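Local atomic coordinates of putative alpha/beta hydrolase (Desulfitobacterium hafniense, PDB entry 4RPC), a protein that is of unconfirmed function but probably hydrolyses an as yet unidentified substrate, as a putative member of the alpha/beta hydrolase family. Residues P153-M158 / N163-V168; P237-A242 / S246-K251. All coordinates share one frame; numbering follows the deposited sequence.

Contact 1. Residues P153-M158 / N163-V168; sequences PVKENM and NNDVEV
Lys155 and Asp165 mark the nearest approach of the two backbones, their CA atoms 7.1 Å apart, so the short helix 154-157 and the start of helix 165-169 stay separate and meet through side chains. Each helix is preceded by an N-cap residue, Pro153 in one case and Asn164 in the other. Pro153 O accepts from Asn157 N at 2.9 Å, and Val168 N closes on Asn164 O at the same distance.

Lys155 carries the contact from its side. Its CB points toward 163-168, and CG, anti to the backbone N (chi1 -176°), continues past the Asp165 carboxylate before a bend at chi3 turns the amine onto Asn163. Lys155 NZ donates to Asn163 OD1 at 2.7 Å. The C=O...donor angle is 158°, with the donor tilted 16° from the carbonyl plane. The CB of Asn163 points away from 153-158, yet its amide reaches back to accept this bond.

Both helices belong to the region between sheet strands 112-119 and 204-210, the place where alpha/beta hydrolases commonly insert a helical cap over the core. Helix 130-145 lies alongside, with Met137 touching Val154 and Leu144 touching Val166.

The Lys155 and Asp165 side chains cross at about a right angle, with the lysine's CG and CD beside the carboxylate. Lys155 CD is 3.8 Å from Asp165 OD1, a van der Waals approach, whereas NZ of the lysine remains 5.3 Å from that oxygen, so no salt bridge forms. The buried carboxylate is instead satisfied by the loop before Pro153: OD2 accepts from the backbone N of Leu150, and OD1 pairs with ND1 of His149.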
ATOM      1  N   PRO A 153      -9.333  -7.407  18.957  1.00 34.16           N
ATOM      2  CA  PRO A 153      -9.294  -8.439  17.940  1.00 34.91           C
ATOM      3  C   PRO A 153      -8.541  -7.975  16.693  1.00 33.94           C
ATOM      4  O   PRO A 153      -8.622  -8.618  15.663  1.00 34.71           O
ATOM      5  CB  PRO A 153     -10.768  -8.630  17.623  1.00 35.01           C
ATOM      6  CG  PRO A 153     -11.328  -7.240  17.733  1.00 34.80           C
ATOM      7  CD  PRO A 153     -10.517  -6.546  18.803  1.00 34.56           C
ATOM      8  N   VAL A 154      -7.839  -6.844  16.770  1.00 32.47           N
ATOM      9  CA  VAL A 154      -7.069  -6.401  15.637  1.00 30.58           C
ATOM     10  C   VAL A 154      -6.023  -7.472  15.324  1.00 29.52           C
ATOM     11  O   VAL A 154      -5.811  -7.801  14.194  1.00 28.92           O
ATOM     12  CB  VAL A 154      -6.393  -5.051  15.912  1.00 30.89           C
ATOM     13  CG1 VAL A 154      -5.358  -4.736  14.848  1.00 29.75           C
ATOM     14  CG2 VAL A 154      -7.434  -3.915  15.987  1.00 31.56           C
ATOM     15  N   LYS A 155      -5.347  -7.986  16.325  1.00 29.01           N
ATOM     16  CA  LYS A 155      -4.233  -8.865  16.065  1.00 30.15           C
ATOM     17  C   LYS A 155      -4.712 -10.061  15.236  1.00 30.76           C
ATOM     18  O   LYS A 155      -4.080 -10.411  14.244  1.00 28.53           O
ATOM     19  CB  LYS A 155      -3.663  -9.357  17.386  1.00 31.62           C
ATOM     20  CG  LYS A 155      -2.429 -10.225  17.270  1.00 32.56           C
ATOM     21  CD  LYS A 155      -1.897 -10.574  18.649  1.00 33.16           C
ATOM     22  CE  LYS A 155      -2.674 -11.723  19.210  1.00 34.96           C
ATOM     23  NZ  LYS A 155      -2.188 -11.966  20.565  1.00 35.87           N
ATOM     24  N   GLU A 156      -5.861 -10.620  15.627  1.00 32.53           N
ATOM     25  CA  GLU A 156      -6.415 -11.844  15.009  1.00 35.12           C
ATOM     26  C   GLU A 156      -6.979 -11.524  13.662  1.00 34.50           C
ATOM     27  O   GLU A 156      -6.779 -12.278  12.737  1.00 34.55           O
ATOM     28  CB  GLU A 156      -7.538 -12.490  15.853  1.00 37.06           C
ATOM     29  CG  GLU A 156      -7.095 -12.978  17.219  1.00 39.12           C
ATOM     30  CD  GLU A 156      -6.876 -11.836  18.203  1.00 40.17           C
ATOM     31  OE1 GLU A 156      -7.089 -10.636  17.835  1.00 38.32           O
ATOM     32  OE2 GLU A 156      -6.445 -12.134  19.333  1.00 41.68           O
ATOM     33  N   ASN A 157      -7.671 -10.394  13.552  1.00 33.03           N
ATOM     34  CA  ASN A 157      -8.214  -9.995  12.267  1.00 32.58           C
ATOM     35  C   ASN A 157      -7.157  -9.806  11.162  1.00 30.56           C
ATOM     36  O   ASN A 157      -7.383 -10.202   9.991  1.00 28.10           O
ATOM     37  CB  ASN A 157      -9.058  -8.739  12.410  1.00 32.49           C
ATOM     38  CG  ASN A 157     -10.286  -8.972  13.275  1.00 37.25           C
ATOM     39  OD1 ASN A 157     -10.777 -10.112  13.424  1.00 41.05           O
ATOM     40  ND2 ASN A 157     -10.753  -7.919  13.895  1.00 36.43           N
HETATM   41  N   MSE A 158      -6.025  -9.209  11.535  1.00 28.30           N
HETATM   42  CA  MSE A 158      -4.932  -9.030  10.590  1.00 28.50           C
HETATM   43  C   MSE A 158      -4.169 -10.332  10.338  1.00 28.48           C
HETATM   44  O   MSE A 158      -3.310 -10.368   9.466  1.00 27.19           O
HETATM   45  CB  MSE A 158      -3.998  -7.950  11.088  1.00 28.71           C
HETATM   46  CG  MSE A 158      -4.675  -6.595  11.180  1.00 30.68           C
HETATM   47 SE   MSE A 158      -3.280  -5.286  11.732  0.84 32.55          SE
HETATM   48  CE  MSE A 158      -2.688  -4.808   9.952  1.00 34.93           C
ATOM     49  N   ASN A 163       0.636 -14.865  17.300  1.00 44.11           N
ATOM     50  CA  ASN A 163       1.538 -13.952  17.966  1.00 44.20           C
ATOM     51  C   ASN A 163       2.811 -13.703  17.213  1.00 42.11           C
ATOM     52  O   ASN A 163       3.827 -13.366  17.786  1.00 42.65           O
ATOM     53  CB  ASN A 163       1.875 -14.467  19.379  1.00 47.36           C
ATOM     54  CG  ASN A 163       1.259 -13.639  20.439  1.00 47.59           C
ATOM     55  OD1 ASN A 163       0.247 -12.972  20.207  1.00 46.11           O
ATOM     56  ND2 ASN A 163       1.872 -13.644  21.609  1.00 51.88           N
ATOM     57  N   ASN A 164       2.746 -13.838  15.910  1.00 40.86           N
ATOM     58  CA  ASN A 164       3.867 -13.492  15.077  1.00 39.56           C
ATOM     59  C   ASN A 164       3.795 -12.033  14.579  1.00 37.39           C
ATOM     60  O   ASN A 164       4.580 -11.636  13.734  1.00 36.19           O
ATOM     61  CB  ASN A 164       3.937 -14.498  13.908  1.00 41.39           C
ATOM     62  CG  ASN A 164       2.637 -14.570  13.099  1.00 41.13           C
ATOM     63  OD1 ASN A 164       1.526 -14.402  13.642  1.00 39.82           O
ATOM     64  ND2 ASN A 164       2.772 -14.790  11.785  1.00 40.69           N
ATOM     65  N   ASP A 165       2.866 -11.224  15.111  1.00 36.36           N
ATOM     66  CA  ASP A 165       2.669  -9.825  14.626  1.00 34.17           C
ATOM     67  C   ASP A 165       3.886  -8.924  14.823  1.00 33.36           C
ATOM     68  O   ASP A 165       4.220  -8.127  13.954  1.00 29.60           O
ATOM     69  CB  ASP A 165       1.432  -9.198  15.281  1.00 33.98           C
ATOM     70  CG  ASP A 165       1.415  -9.376  16.789  1.00 35.37           C
ATOM     71  OD1 ASP A 165       1.670 -10.486  17.324  1.00 38.20           O
ATOM     72  OD2 ASP A 165       1.163  -8.375  17.449  1.00 35.86           O
ATOM     73  N   VAL A 166       4.555  -9.067  15.968  1.00 35.57           N
ATOM     74  CA  VAL A 166       5.803  -8.354  16.191  1.00 36.51           C
ATOM     75  C   VAL A 166       6.902  -8.783  15.199  1.00 36.88           C
ATOM     76  O   VAL A 166       7.531  -7.961  14.546  1.00 36.42           O
ATOM     77  CB  VAL A 166       6.282  -8.532  17.634  1.00 37.93           C
ATOM     78  CG1 VAL A 166       7.677  -7.982  17.813  1.00 38.65           C
ATOM     79  CG2 VAL A 166       5.365  -7.790  18.583  1.00 37.98           C
ATOM     80  N   GLU A 167       7.148 -10.068  15.091  1.00 39.73           N
ATOM     81  CA  GLU A 167       8.208 -10.541  14.190  1.00 40.97           C
ATOM     82  C   GLU A 167       7.912 -10.097  12.764  1.00 37.26           C
ATOM     83  O   GLU A 167       8.804  -9.696  12.061  1.00 38.97           O
ATOM     84  CB  GLU A 167       8.388 -12.060  14.288  1.00 44.47           C
ATOM     85  CG  GLU A 167       7.582 -12.834  13.268  1.00 47.88           C
ATOM     86  CD  GLU A 167       8.100 -14.252  13.062  1.00 53.58           C
ATOM     87  OE1 GLU A 167       7.953 -15.095  13.984  1.00 55.80           O
ATOM     88  OE2 GLU A 167       8.651 -14.513  11.970  1.00 58.30           O
ATOM     89  N   VAL A 168       6.654 -10.103  12.354  1.00 34.33           N
ATOM     90  CA  VAL A 168       6.292  -9.734  10.978  1.00 31.82           C
ATOM     91  C   VAL A 168       6.228  -8.228  10.662  1.00 30.64           C
ATOM     92  O   VAL A 168       6.672  -7.812   9.607  1.00 29.13           O
ATOM     93  CB  VAL A 168       4.932 -10.332  10.589  1.00 30.80           C
ATOM     94  CG1 VAL A 168       4.518  -9.886   9.206  1.00 28.97           C
ATOM     95  CG2 VAL A 168       4.983 -11.858  10.600  1.00 33.15           C
TER

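Contact 2. Residues P237-A242 / S246-K251; sequences PNRGHA and SKEPEK
Arg239 and Glu248 form a side-on, two-nitrogen salt bridge between the loop after strand 232-236, which in the alpha/beta hydrolase fold carries the presumed catalytic His241, and the residue just after helix 243-247. From CB, which points toward 246-251, Arg239 places CG anti to its carbonyl carbon, and a bend at chi2 (-63°) turns the chain. Arg239 CD passes 4.0 Å from Glu248 OE1, to which Arg239 NE donates at 3.2 Å from above the carboxylate plane. At the tip, Arg239 NH2 binds Glu248 OE2 at 3.0 Å, on the syn side but tilted out of the carboxylate plane. Both hydrogen bonds are nearly straight, although the guanidinium and carboxylate planes are 40° apart. Arg239 NH1 turns back to donate to Asn238 O at 3.0 Å from above the carbonyl plane, so three bonds fix the rotation of the guanidinium. Lys251 NZ adds a long ion pair to Glu248 OE2, which would probably favour the charged carboxylate.

Two residues along the loop from Arg239, His241 has its ND1 bonded to Glu213 and its NE2 weakly to Ser96, consistent with a catalytic triad. At the N-cap position of helix 243-247, Ala242 O accepts from Ser246 N at 3.0 Å, with an N-H...O angle of 145°.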
ATOM      1  N   PRO A 237      -1.010 -18.717   1.501  1.00 39.79           N
ATOM      2  CA  PRO A 237      -1.557 -19.426   2.658  1.00 40.40           C
ATOM      3  C   PRO A 237      -0.723 -19.148   3.889  1.00 39.43           C
ATOM      4  O   PRO A 237       0.486 -18.851   3.764  1.00 37.50           O
ATOM      5  CB  PRO A 237      -1.426 -20.906   2.274  1.00 44.94           C
ATOM      6  CG  PRO A 237      -0.291 -20.957   1.279  1.00 44.82           C
ATOM      7  CD  PRO A 237      -0.155 -19.579   0.662  1.00 41.78           C
ATOM      8  N   ASN A 238      -1.370 -19.244   5.051  1.00 39.27           N
ATOM      9  CA  ASN A 238      -0.765 -18.994   6.355  1.00 39.22           C
ATOM     10  C   ASN A 238      -0.025 -17.701   6.407  1.00 36.28           C
ATOM     11  O   ASN A 238       1.015 -17.630   7.080  1.00 35.48           O
ATOM     12  CB  ASN A 238       0.214 -20.078   6.750  1.00 41.53           C
ATOM     13  CG  ASN A 238      -0.437 -21.367   6.879  1.00 44.67           C
ATOM     14  OD1 ASN A 238      -1.425 -21.454   7.579  1.00 47.03           O
ATOM     15  ND2 ASN A 238       0.055 -22.384   6.171  1.00 46.35           N
ATOM     16  N   ARG A 239      -0.558 -16.691   5.718  1.00 34.39           N
ATOM     17  CA  ARG A 239       0.068 -15.374   5.715  1.00 32.75           C
ATOM     18  C   ARG A 239      -0.946 -14.317   6.197  1.00 31.62           C
ATOM     19  O   ARG A 239      -2.128 -14.369   5.864  1.00 30.68           O
ATOM     20  CB  ARG A 239       0.658 -15.031   4.338  1.00 31.80           C
ATOM     21  CG  ARG A 239       1.789 -15.959   3.839  1.00 33.07           C
ATOM     22  CD  ARG A 239       2.996 -15.863   4.765  1.00 34.08           C
ATOM     23  NE  ARG A 239       4.100 -16.715   4.335  1.00 35.25           N
ATOM     24  CZ  ARG A 239       4.299 -17.960   4.749  1.00 37.63           C
ATOM     25  NH1 ARG A 239       3.498 -18.542   5.647  1.00 38.78           N
ATOM     26  NH2 ARG A 239       5.336 -18.630   4.283  1.00 38.35           N
ATOM     27  N   GLY A 240      -0.468 -13.402   7.044  1.00 30.59           N
ATOM     28  CA  GLY A 240      -1.280 -12.270   7.475  1.00 29.52           C
ATOM     29  C   GLY A 240      -1.000 -10.968   6.745  1.00 27.02           C
ATOM     30  O   GLY A 240      -0.307 -10.920   5.738  1.00 25.43           O
ATOM     31  N   HIS A 241      -1.550  -9.894   7.277  1.00 26.61           N
ATOM     32  CA  HIS A 241      -1.463  -8.580   6.649  1.00 26.52           C
ATOM     33  C   HIS A 241      -0.020  -8.184   6.448  1.00 24.85           C
ATOM     34  O   HIS A 241       0.751  -8.110   7.395  1.00 24.04           O
ATOM     35  CB  HIS A 241      -2.140  -7.549   7.553  1.00 29.30           C
ATOM     36  CG  HIS A 241      -2.271  -6.182   6.957  1.00 30.28           C
ATOM     37  ND1 HIS A 241      -3.287  -5.842   6.103  1.00 31.05           N
ATOM     38  CD2 HIS A 241      -1.547  -5.054   7.147  1.00 32.17           C
ATOM     39  CE1 HIS A 241      -3.199  -4.560   5.792  1.00 32.11           C
ATOM     40  NE2 HIS A 241      -2.147  -4.063   6.412  1.00 32.95           N
ATOM     41  N   ALA A 242       0.350  -7.982   5.191  1.00 24.41           N
ATOM     42  CA  ALA A 242       1.720  -7.596   4.817  1.00 24.46           C
ATOM     43  C   ALA A 242       2.825  -8.613   5.166  1.00 25.64           C
ATOM     44  O   ALA A 242       3.989  -8.250   5.120  1.00 25.87           O
ATOM     45  CB  ALA A 242       2.039  -6.229   5.442  1.00 24.50           C
ATOM     46  N   SER A 246       6.808  -8.552   4.211  1.00 26.35           N
ATOM     47  CA  SER A 246       7.786  -8.456   5.277  1.00 28.67           C
ATOM     48  C   SER A 246       8.862  -9.520   5.099  1.00 32.37           C
ATOM     49  O   SER A 246      10.025  -9.183   4.888  1.00 33.25           O
ATOM     50  CB  SER A 246       7.142  -8.596   6.632  1.00 29.10           C
ATOM     51  OG  SER A 246       8.076  -8.405   7.652  1.00 29.83           O
ATOM     52  N   LYS A 247       8.441 -10.775   5.043  1.00 33.92           N
ATOM     53  CA  LYS A 247       9.358 -11.905   5.076  1.00 36.17           C
ATOM     54  C   LYS A 247       9.665 -12.626   3.738  1.00 36.75           C
ATOM     55  O   LYS A 247      10.711 -13.298   3.666  1.00 37.28           O
ATOM     56  CB  LYS A 247       8.836 -12.870   6.103  1.00 40.06           C
ATOM     57  CG  LYS A 247       8.686 -12.203   7.476  1.00 42.93           C
ATOM     58  CD  LYS A 247       8.157 -13.146   8.536  1.00 47.70           C
ATOM     59  CE  LYS A 247       9.196 -14.200   8.913  1.00 52.27           C
ATOM     60  NZ  LYS A 247       8.509 -15.480   9.231  1.00 55.93           N
ATOM     61  N   GLU A 248       8.811 -12.471   2.706  1.00 34.30           N
ATOM     62  CA  GLU A 248       9.075 -12.958   1.333  1.00 35.36           C
ATOM     63  C   GLU A 248       8.784 -11.963   0.239  1.00 32.38           C
ATOM     64  O   GLU A 248       8.042 -12.264  -0.673  1.00 31.40           O
ATOM     65  CB  GLU A 248       8.205 -14.151   1.039  1.00 36.84           C
ATOM     66  CG  GLU A 248       8.295 -15.153   2.152  1.00 38.53           C
ATOM     67  CD  GLU A 248       7.061 -15.982   2.268  1.00 40.21           C
ATOM     68  OE1 GLU A 248       5.920 -15.484   2.062  1.00 39.04           O
ATOM     69  OE2 GLU A 248       7.269 -17.144   2.599  1.00 44.68           O
ATOM     70  N   PRO A 249       9.370 -10.780   0.325  1.00 30.66           N
ATOM     71  CA  PRO A 249       9.186  -9.793  -0.702  1.00 29.99           C
ATOM     72  C   PRO A 249       9.602 -10.307  -2.112  1.00 31.60           C
ATOM     73  O   PRO A 249       9.046  -9.890  -3.135  1.00 31.47           O
ATOM     74  CB  PRO A 249      10.078  -8.641  -0.226  1.00 29.85           C
ATOM     75  CG  PRO A 249      11.125  -9.294   0.619  1.00 31.41           C
ATOM     76  CD  PRO A 249      10.454 -10.451   1.259  1.00 31.55           C
ATOM     77  N   GLU A 250      10.540 -11.235  -2.160  1.00 34.91           N
ATOM     78  CA  GLU A 250      10.902 -11.859  -3.414  1.00 36.84           C
ATOM     79  C   GLU A 250       9.718 -12.518  -4.135  1.00 36.19           C
ATOM     80  O   GLU A 250       9.728 -12.546  -5.358  1.00 35.59           O
ATOM     81  CB  GLU A 250      12.096 -12.811  -3.257  1.00 40.49           C
ATOM     82  CG  GLU A 250      11.838 -14.087  -2.459  1.00 43.23           C
ATOM     83  CD  GLU A 250      11.871 -13.896  -0.949  1.00 42.96           C
ATOM     84  OE1 GLU A 250      12.101 -12.761  -0.444  1.00 40.72           O
ATOM     85  OE2 GLU A 250      11.659 -14.923  -0.282  1.00 46.25           O
ATOM     86  N   LYS A 251       8.674 -12.967  -3.429  1.00 34.94           N
ATOM     87  CA  LYS A 251       7.475 -13.449  -4.151  1.00 35.30           C
ATOM     88  C   LYS A 251       6.674 -12.325  -4.765  1.00 32.84           C
ATOM     89  O   LYS A 251       5.943 -12.533  -5.720  1.00 31.28           O
ATOM     90  CB  LYS A 251       6.519 -14.237  -3.273  1.00 35.82           C
ATOM     91  CG  LYS A 251       7.127 -15.437  -2.624  1.00 38.42           C
ATOM     92  CD  LYS A 251       6.047 -16.190  -1.867  1.00 39.68           C
ATOM     93  CE  LYS A 251       6.664 -17.373  -1.129  1.00 43.07           C
ATOM     94  NZ  LYS A 251       5.612 -18.347  -0.797  1.00 45.09           N
TER

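In the fold
Contacts 1 and 2 are both partly buried, their centres about 13 Å apart on the same side of the molecule. Contact 1 joins two short helices of the probable cap region, its centre about 18 Å from the chain centre, by a single charged-to-neutral hydrogen bond and lysine methylenes laid beside a carboxylate. Contact 2, its centre about 14 Å from the chain centre, ties a loop at the edge strand to the helices after it, through ionic pairing and a backbone bond. Met158 O lies 2.8 Å from His241 N, Ser246 OG is hydrogen-bonded to Val168 O, and Glu167 pairs with Lys247, so both segments of contact 1 touch contact 2, Met158 at His241 and helix 165-169 at helix 243-247.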